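Local atomic coordinates of probable tRNA pseudouridine synthase D (Methanosarcina mazei, PDB entry 1Z2Z), a protein that probably converts the uridine at position 13 of transfer RNAs into pseudouridine, as a member of the TruD family. Residues 309-312 with 313-316; 293-296 with 297-301; 324-327 with 328-331; 316-319 with 320-324. All coordinates share one frame; numbering follows the deposited sequence.

Contact 1 of 4, residues 309-312 with 313-316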
loop_
_atom_site.group_PDB
_atom_site.type_symbol
_atom_site.label_atom_id
_atom_site.label_comp_id
_atom_site.label_asym_id
_atom_site.label_seq_id
_atom_site.Cartn_x
_atom_site.Cartn_y
_atom_site.Cartn_z
ATOM N N LEU A 309 15.284 7.861 6.332
ATOM C CA LEU A 309 13.853 7.590 6.378
ATOM C C LEU A 309 13.097 8.653 7.168
ATOM O O LEU A 309 13.526 9.062 8.248
ATOM C CB LEU A 309 13.604 6.224 7.020
ATOM C CG LEU A 309 12.157 5.846 7.356
ATOM C CD1 LEU A 309 11.328 5.718 6.079
ATOM C CD2 LEU A 309 12.153 4.526 8.124
ATOM N N PRO A 310 11.961 9.121 6.633
ATOM C CA PRO A 310 11.171 10.138 7.333
ATOM C C PRO A 310 10.375 9.535 8.495
ATOM O O PRO A 310 9.539 8.655 8.292
ATOM C CB PRO A 310 10.273 10.689 6.229
ATOM C CG PRO A 310 10.066 9.495 5.344
ATOM C CD PRO A 310 11.450 8.902 5.267
ATOM N N ASP A 311 10.639 10.003 9.711
ATOM C CA ASP A 311 9.934 9.489 10.879
ATOM C C ASP A 311 9.075 10.547 11.552
ATOM O O ASP A 311 9.487 11.697 11.700
ATOM C CB ASP A 311 10.919 8.941 11.910
ATOM C CG ASP A 311 11.809 10.020 12.489
ATOM O OD1 ASP A 311 12.377 9.802 13.582
ATOM O OD2 ASP A 311 11.947 11.083 11.843
ATOM N N SER A 312 7.885 10.141 11.977
ATOM C CA SER A 312 6.959 11.041 12.650
ATOM C C SER A 312 7.391 11.296 14.091
ATOM O O SER A 312 6.579 11.682 14.927
ATOM C CB SER A 312 5.549 10.443 12.640
ATOM O OG SER A 312 5.518 9.207 13.334
ATOM N N SER A 313 8.666 11.070 14.384
ATOM C CA SER A 313 9.172 11.285 15.734
ATOM C C SER A 313 9.577 12.742 15.923
ATOM O O SER A 313 8.928 13.500 16.649
ATOM C CB SER A 313 10.383 10.385 15.999
ATOM O OG SER A 313 10.036 9.016 15.909
ATOM N N LYS A 314 10.658 13.123 15.253
ATOM C CA LYS A 314 11.191 14.475 15.329
ATOM C C LYS A 314 10.540 15.351 14.257
ATOM O O LYS A 314 10.933 15.318 13.087
ATOM C CB LYS A 314 12.711 14.427 15.129
ATOM C CG LYS A 314 13.382 13.182 15.739
ATOM C CD LYS A 314 13.394 13.197 17.271
ATOM C CE LYS A 314 14.648 13.874 17.820
ATOM N NZ LYS A 314 14.783 15.303 17.411
ATOM N N THR A 315 9.541 16.131 14.664
ATOM C CA THR A 315 8.825 17.009 13.745
ATOM C C THR A 315 8.882 18.478 14.131
ATOM O O THR A 315 8.192 18.907 15.054
ATOM C CB THR A 315 7.341 16.613 13.637
ATOM O OG1 THR A 315 6.803 16.408 14.950
ATOM C CG2 THR A 315 7.186 15.350 12.816
ATOM N N GLU A 316 9.701 19.242 13.409
ATOM C CA GLU A 316 9.846 20.677 13.649
ATOM C C GLU A 316 8.711 21.428 12.965
ATOM O O GLU A 316 8.359 21.127 11.824
ATOM C CB GLU A 316 11.181 21.186 13.094
ATOM C CG GLU A 316 11.479 22.647 13.435
ATOM C CD GLU A 316 12.853 23.101 12.962
ATOM O OE1 GLU A 316 13.846 22.383 13.225
ATOM O OE2 GLU A 316 12.946 24.185 12.341
#
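Asp-311 reaches forward along the chain to lay one carboxylate oxygen against the side chain of Ser-313, two residues on. Its CG sits in the slot between the backbone N and the carbonyl carbon (chi1 65°), which swings the carboxylate to the side where the chain continues. OD1 is then 3.2 Å from CB of Ser-313 and 3.4 Å from its OG, coming alongside the CB-OG bond. The other oxygen, OD2, turns to the backbone and ends 4.1 Å from the N of Ser-313. With an alanine here, the serine hydroxyl would probably lose the oxygen it lies beside and be freer to turn. All this happens in an irregular part of the long connection between strand 301-302 and helix 323-330, on the surface of the protein. Asp-311 also touches Asn-305, and Thr-315 packs on Cys-302 of the strand. Ser-312 turns its CB away from the residues that follow, and its OG makes a weak hydrogen bond to OG1 of Thr-384. Lys-314 offers Asp-311 little more than the start of its chain: CG lies 4.1 Å from OD1 of Asp-311, after which bends carry the amine off. The methyl of Thr-315 comes in beside the backbone, with CG2 4.3 Å from the carbonyl carbon of Ser-312.

Contact 2 of 4, residues 293-296 with 297-301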
loop_
_atom_site.group_PDB
_atom_site.type_symbol
_atom_site.label_atom_id
_atom_site.label_comp_id
_atom_site.label_asym_id
_atom_site.label_seq_id
_atom_site.Cartn_x
_atom_site.Cartn_y
_atom_site.Cartn_z
ATOM N N ASN A 293 5.384 19.979 -2.140
ATOM C CA ASN A 293 6.826 20.114 -1.984
ATOM C C ASN A 293 7.278 21.530 -1.592
ATOM O O ASN A 293 8.423 21.917 -1.835
ATOM C CB ASN A 293 7.541 19.674 -3.261
ATOM C CG ASN A 293 7.048 20.401 -4.474
ATOM O OD1 ASN A 293 7.595 20.258 -5.559
ATOM N ND2 ASN A 293 5.998 21.190 -4.300
ATOM N N ARG A 294 6.372 22.297 -0.991
ATOM C CA ARG A 294 6.669 23.654 -0.536
ATOM C C ARG A 294 6.022 23.896 0.823
ATOM O O ARG A 294 4.859 23.547 1.050
ATOM C CB ARG A 294 6.169 24.701 -1.540
ATOM C CG ARG A 294 7.061 24.846 -2.759
ATOM C CD ARG A 294 6.524 25.874 -3.741
ATOM N NE ARG A 294 7.300 25.873 -4.982
ATOM C CZ ARG A 294 6.916 26.456 -6.118
ATOM N NH1 ARG A 294 5.756 27.096 -6.186
ATOM N NH2 ARG A 294 7.695 26.391 -7.191
ATOM N N ALA A 295 6.780 24.489 1.735
ATOM C CA ALA A 295 6.261 24.747 3.069
ATOM C C ALA A 295 5.653 26.145 3.214
ATOM O O ALA A 295 5.991 27.064 2.469
ATOM C CB ALA A 295 7.375 24.541 4.100
ATOM N N VAL A 296 4.742 26.293 4.173
ATOM C CA VAL A 296 4.095 27.574 4.449
ATOM C C VAL A 296 4.122 27.830 5.952
ATOM O O VAL A 296 4.839 27.154 6.689
ATOM C CB VAL A 296 2.621 27.600 3.985
ATOM C CG1 VAL A 296 2.548 27.362 2.494
ATOM C CG2 VAL A 296 1.808 26.564 4.747
ATOM N N GLU A 297 3.346 28.795 6.419
ATOM C CA GLU A 297 3.349 29.073 7.844
ATOM C C GLU A 297 2.637 27.981 8.636
ATOM O O GLU A 297 1.468 27.683 8.394
ATOM C CB GLU A 297 2.705 30.431 8.127
ATOM C CG GLU A 297 3.499 31.618 7.608
ATOM C CD GLU A 297 2.840 32.938 7.944
ATOM O OE1 GLU A 297 3.433 33.997 7.642
ATOM O OE2 GLU A 297 1.726 32.916 8.510
ATOM N N GLY A 298 3.358 27.389 9.583
ATOM C CA GLY A 298 2.793 26.339 10.412
ATOM C C GLY A 298 2.415 25.102 9.624
ATOM O O GLY A 298 1.380 24.498 9.887
ATOM N N ASP A 299 3.268 24.724 8.674
ATOM C CA ASP A 299 3.035 23.563 7.821
ATOM C C ASP A 299 3.360 22.222 8.511
ATOM O O ASP A 299 2.681 21.220 8.264
ATOM C CB ASP A 299 3.864 23.697 6.527
ATOM C CG ASP A 299 3.064 23.364 5.263
ATOM O OD1 ASP A 299 2.073 22.611 5.349
ATOM O OD2 ASP A 299 3.442 23.841 4.173
ATOM N N ILE A 300 4.378 22.212 9.376
ATOM C CA ILE A 300 4.841 21.009 10.102
ATOM C C ILE A 300 5.519 20.004 9.174
ATOM O O ILE A 300 4.866 19.358 8.357
ATOM C CB ILE A 300 3.699 20.257 10.853
ATOM C CG1 ILE A 300 3.207 21.077 12.042
ATOM C CG2 ILE A 300 4.211 18.920 11.390
ATOM C CD1 ILE A 300 2.143 20.375 12.858
ATOM N N VAL A 301 6.830 19.863 9.311
ATOM C CA VAL A 301 7.561 18.926 8.471
ATOM C C VAL A 301 8.218 17.820 9.309
ATOM O O VAL A 301 8.038 17.763 10.532
ATOM C CB VAL A 301 8.637 19.673 7.608
ATOM C CG1 VAL A 301 7.982 20.811 6.838
ATOM C CG2 VAL A 301 9.764 20.217 8.487
#
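A type II beta turn runs from Val-296 to Asp-299, and the contact is made between the two residues at its ends. Gly-298 holds the third position with a positive phi of 64°, a conformation in which glycine is common at this place. The turn reverses the chain between helix 263-287 and strand 301-302, bringing CA of Val-296 and CA of Asp-299 to 5.3 Å from each other. Asp-299 points its side chain back at the chain that enters the turn. OD2 of Asp-299 stands 2.8 Å from the N of Val-296 and accepts a hydrogen bond from it, but a weak one, since the angle at the hydrogen is 128°. The same oxygen lies 3.2 Å from CA of Ala-295 and, on its way past, beside a methyl of Val-296. With chi1 at -60°, CG1 of Val-296 stands anti to the carbonyl carbon, which leaves CG2 between the backbone N and the carbonyl carbon; CG2 slants across the carboxylate, 3.5 Å from CG of Asp-299. The other methyl, CG1, is further off, 4.0 Å from OD2 of Asp-299. Pro-353 of helix 352-363 packs on both Val-296 and Asp-299, and Ile-337 touches Ala-295 and Asp-299. The bent hydrogen bond from the N of Val-296 is not the carboxylate's sole tie: OD2 also forms a salt bridge with NH1 of Arg-285. A buried negative charge is thus matched by a guanidinium, which would favour the ionised form of Asp-299 and probably ties the turn back to helix 263-287.

Contact 3 of 4, residues 324-327 with 328-331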
loop_
_atom_site.group_PDB
_atom_site.type_symbol
_atom_site.label_atom_id
_atom_site.label_comp_id
_atom_site.label_asym_id
_atom_site.label_seq_id
_atom_site.Cartn_x
_atom_site.Cartn_y
_atom_site.Cartn_z
ATOM N N ASN A 324 11.626 30.331 5.105
ATOM C CA ASN A 324 12.631 30.389 4.052
ATOM C C ASN A 324 13.674 29.282 4.182
ATOM O O ASN A 324 14.222 28.817 3.182
ATOM C CB ASN A 324 13.323 31.756 4.062
ATOM C CG ASN A 324 12.424 32.869 3.549
ATOM O OD1 ASN A 324 11.200 32.789 3.652
ATOM N ND2 ASN A 324 13.031 33.923 3.008
ATOM N N ALA A 325 13.950 28.862 5.413
ATOM C CA ALA A 325 14.936 27.808 5.659
ATOM C C ALA A 325 14.331 26.420 5.419
ATOM O O ALA A 325 14.995 25.524 4.894
ATOM C CB ALA A 325 15.474 27.914 7.089
HETATM N N MSE A 326 13.069 26.252 5.806
HETATM C CA MSE A 326 12.379 24.984 5.621
HETATM C C MSE A 326 12.296 24.587 4.157
HETATM O O MSE A 326 12.718 23.496 3.776
HETATM C CB MSE A 326 10.971 25.057 6.207
HETATM C CG MSE A 326 10.970 25.064 7.712
HETATM SE SE MSE A 326 12.168 23.686 8.376
HETATM C CE MSE A 326 13.690 24.799 8.837
ATOM N N ASN A 327 11.748 25.476 3.336
ATOM C CA ASN A 327 11.612 25.202 1.914
ATOM C C ASN A 327 12.972 24.907 1.291
ATOM O O ASN A 327 13.084 24.062 0.406
ATOM C CB ASN A 327 10.958 26.390 1.200
ATOM C CG ASN A 327 10.528 26.056 -0.224
ATOM O OD1 ASN A 327 10.643 26.887 -1.129
ATOM N ND2 ASN A 327 10.020 24.837 -0.427
ATOM N N ARG A 328 14.006 25.598 1.760
ATOM C CA ARG A 328 15.356 25.404 1.241
ATOM C C ARG A 328 15.865 23.981 1.500
ATOM O O ARG A 328 16.676 23.457 0.737
ATOM C CB ARG A 328 16.301 26.438 1.862
ATOM C CG ARG A 328 17.708 26.462 1.276
ATOM C CD ARG A 328 18.642 25.474 1.972
ATOM N NE ARG A 328 20.029 25.637 1.531
ATOM C CZ ARG A 328 21.080 25.072 2.121
ATOM N NH1 ARG A 328 22.300 25.283 1.641
ATOM N NH2 ARG A 328 20.916 24.301 3.194
ATOM N N LEU A 329 15.379 23.361 2.574
ATOM C CA LEU A 329 15.766 21.995 2.924
ATOM C C LEU A 329 14.995 20.961 2.099
ATOM O O LEU A 329 15.527 19.905 1.765
ATOM C CB LEU A 329 15.536 21.743 4.420
ATOM C CG LEU A 329 16.753 21.774 5.358
ATOM C CD1 LEU A 329 17.630 22.975 5.052
ATOM C CD2 LEU A 329 16.278 21.807 6.803
ATOM N N LEU A 330 13.744 21.265 1.770
ATOM C CA LEU A 330 12.930 20.354 0.976
ATOM C C LEU A 330 13.623 20.023 -0.340
ATOM O O LEU A 330 13.729 18.855 -0.717
ATOM C CB LEU A 330 11.558 20.969 0.699
ATOM C CG LEU A 330 10.551 20.910 1.848
ATOM C CD1 LEU A 330 9.535 22.026 1.720
ATOM C CD2 LEU A 330 9.868 19.558 1.850
ATOM N N LYS A 331 14.098 21.055 -1.032
ATOM C CA LYS A 331 14.779 20.883 -2.316
ATOM C C LYS A 331 16.141 20.223 -2.155
ATOM O O LYS A 331 16.812 19.903 -3.136
ATOM C CB LYS A 331 14.945 22.239 -3.011
ATOM C CG LYS A 331 13.627 22.943 -3.306
ATOM C CD LYS A 331 13.786 24.022 -4.372
ATOM C CE LYS A 331 12.456 24.705 -4.673
ATOM N NZ LYS A 331 12.547 25.678 -5.804
#
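Leu-330 lies back against the turn of helix that precedes it, and its atoms can be taken in order. CB rests 3.5 Å from O of Asn-327. CG, standing beside the backbone N and anti to the carbonyl carbon (chi1 -78°), passes 3.9 Å from O of Met-326. The tip CD1 then reaches the amide side chain of Asn-327, 3.6 Å from ND2, and also touches CA of that residue. The two side chains cross at about a right angle, so the leucine methyl meets the asparagine amide across its run and not along it. Asn-327 and Leu-330 are i and i+3 neighbours on helix 323-330, near its C-terminal end. Beyond the helix, Leu-330 packs on Ala-295 and Asn-327 on Arg-294. Here O of Met-326, a selenomethionine, takes two backbone bonds. The N of Leu-330 donates to it in the carbonyl plane over 3.2 Å, while the N of Leu-329, at 2.9 Å from the same O, comes from above that plane, 60° out of it. Leu-329 N also makes a weak bond to O of Ala-325, and Lys-331 N another weak one to O of Asn-327. On the buried flank the methyl CE of Met-326 meets CD2 of Leu-329 at 4.4 Å, an apolar contact between successive turns, and the selenomethionine also packs on Val-318. Arg-328 sets its CB 3.4 Å from O of Asn-324, after which the chain bends at chi2 and its guanidinium leads away.

Contact 4 of 4, residues 316-319 with 320-324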
loop_
_atom_site.group_PDB
_atom_site.type_symbol
_atom_site.label_atom_id
_atom_site.label_comp_id
_atom_site.label_asym_id
_atom_site.label_seq_id
_atom_site.Cartn_x
_atom_site.Cartn_y
_atom_site.Cartn_z
ATOM N N GLU A 316 9.701 19.242 13.409
ATOM C CA GLU A 316 9.846 20.677 13.649
ATOM C C GLU A 316 8.711 21.428 12.965
ATOM O O GLU A 316 8.359 21.127 11.824
ATOM C CB GLU A 316 11.181 21.186 13.094
ATOM C CG GLU A 316 11.479 22.647 13.435
ATOM C CD GLU A 316 12.853 23.101 12.962
ATOM O OE1 GLU A 316 13.846 22.383 13.225
ATOM O OE2 GLU A 316 12.946 24.185 12.341
ATOM N N LYS A 317 8.145 22.412 13.657
ATOM C CA LYS A 317 7.053 23.194 13.089
ATOM C C LYS A 317 7.573 24.483 12.444
ATOM O O LYS A 317 8.236 25.290 13.098
ATOM C CB LYS A 317 6.031 23.516 14.180
ATOM C CG LYS A 317 4.733 24.092 13.661
ATOM C CD LYS A 317 3.682 24.058 14.746
ATOM C CE LYS A 317 2.304 24.367 14.197
ATOM N NZ LYS A 317 1.278 24.139 15.252
ATOM N N VAL A 318 7.279 24.665 11.161
ATOM C CA VAL A 318 7.720 25.854 10.433
ATOM C C VAL A 318 6.892 27.090 10.802
ATOM O O VAL A 318 5.678 26.997 10.992
ATOM C CB VAL A 318 7.651 25.626 8.891
ATOM C CG1 VAL A 318 6.351 24.943 8.532
ATOM C CG2 VAL A 318 7.770 26.959 8.146
ATOM N N THR A 319 7.558 28.240 10.918
ATOM C CA THR A 319 6.882 29.493 11.257
ATOM C C THR A 319 7.117 30.564 10.199
ATOM O O THR A 319 7.665 30.290 9.131
ATOM C CB THR A 319 7.346 30.055 12.619
ATOM O OG1 THR A 319 8.772 30.159 12.628
ATOM C CG2 THR A 319 6.885 29.158 13.760
ATOM N N SER A 320 6.701 31.789 10.508
ATOM C CA SER A 320 6.838 32.906 9.584
ATOM C C SER A 320 8.279 33.340 9.377
ATOM O O SER A 320 8.576 34.125 8.477
ATOM C CB SER A 320 6.014 34.096 10.083
ATOM O OG SER A 320 4.639 33.760 10.171
ATOM N N GLU A 321 9.176 32.828 10.208
ATOM C CA GLU A 321 10.581 33.189 10.101
ATOM C C GLU A 321 11.458 32.061 9.526
ATOM O O GLU A 321 12.357 32.319 8.714
ATOM C CB GLU A 321 11.103 33.647 11.473
ATOM C CG GLU A 321 10.768 32.706 12.633
ATOM C CD GLU A 321 9.521 33.111 13.422
ATOM O OE1 GLU A 321 8.444 33.323 12.813
ATOM O OE2 GLU A 321 9.619 33.201 14.668
ATOM N N THR A 322 11.184 30.817 9.919
ATOM C CA THR A 322 11.964 29.678 9.433
ATOM C C THR A 322 11.472 29.167 8.079
ATOM O O THR A 322 12.099 28.301 7.471
ATOM C CB THR A 322 11.946 28.512 10.447
ATOM O OG1 THR A 322 10.625 27.966 10.534
ATOM C CG2 THR A 322 12.377 28.999 11.829
ATOM N N VAL A 323 10.356 29.721 7.612
ATOM C CA VAL A 323 9.760 29.352 6.330
ATOM C C VAL A 323 10.779 29.313 5.189
ATOM O O VAL A 323 10.792 28.377 4.393
ATOM C CB VAL A 323 8.625 30.340 5.944
ATOM C CG1 VAL A 323 9.165 31.765 5.923
ATOM C CG2 VAL A 323 8.041 29.979 4.582
ATOM N N ASN A 324 11.626 30.331 5.105
ATOM C CA ASN A 324 12.631 30.389 4.052
ATOM C C ASN A 324 13.674 29.282 4.182
ATOM O O ASN A 324 14.222 28.817 3.182
ATOM C CB ASN A 324 13.323 31.756 4.062
ATOM C CG ASN A 324 12.424 32.869 3.549
ATOM O OD1 ASN A 324 11.200 32.789 3.652
ATOM N ND2 ASN A 324 13.031 33.923 3.008
#
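The backbone at Thr-319 is extended and then coils, so that its O accepts a weak hydrogen bond from the N of Val-323 at 3.1 Å. Its N is taken by a side chain: Thr-322 offers OG1 to the N of Thr-319 at 3.1 Å, and the bond is almost straight, 172° at the hydrogen. Thr-322 manages this because its OG1 stands between its own backbone N and carbonyl carbon (chi1 67°), facing back up the chain. A valine in its place would probably leave the N-H of Thr-319 without this acceptor and loosen the bend. This bond resembles one of the two that make up a capping box, and lies where the loop runs into helix 323-330. Glu-321 folds back at chi2 over the other threonine, and its carboxylate crosses the hydroxyl of Thr-319 at a slant, with CD 3.1 Å from OG1. The methyl of Thr-322 lies on the same hydroxyl, CG2 being 3.9 Å from OG1 of Thr-319. On the apolar side, CG2 of Val-318 rests 3.6 Å from CA of Val-323 and 4.1 Å from its CB. Val-318 also packs on Met-326 of the helix and on Asp-299, whereas Lys-317 points away and hydrogen-bonds to OG of Ser-350 through NZ.

All four contacts lie along one part of the chain, between helix 263-287 and the end of helix 323-330, and away from the predicted nucleophile Asp-86. Contacts 2 and 4 are the closest pair, with centres about 7 Å apart: N of Gly-298 sits 2.7 Å from O of Val-318, a probable hydrogen bond, and Glu-297 reaches Ser-320. Contact 3 continues the helix that contact 4 leads into, sharing Asn-324, its centre about 9 Å from those of contacts 2 and 4. Contact 1 stands further off, about 14 Å from contact 2 between centres, but joins it through O of Glu-316 and N of Val-301, 3.2 Å apart.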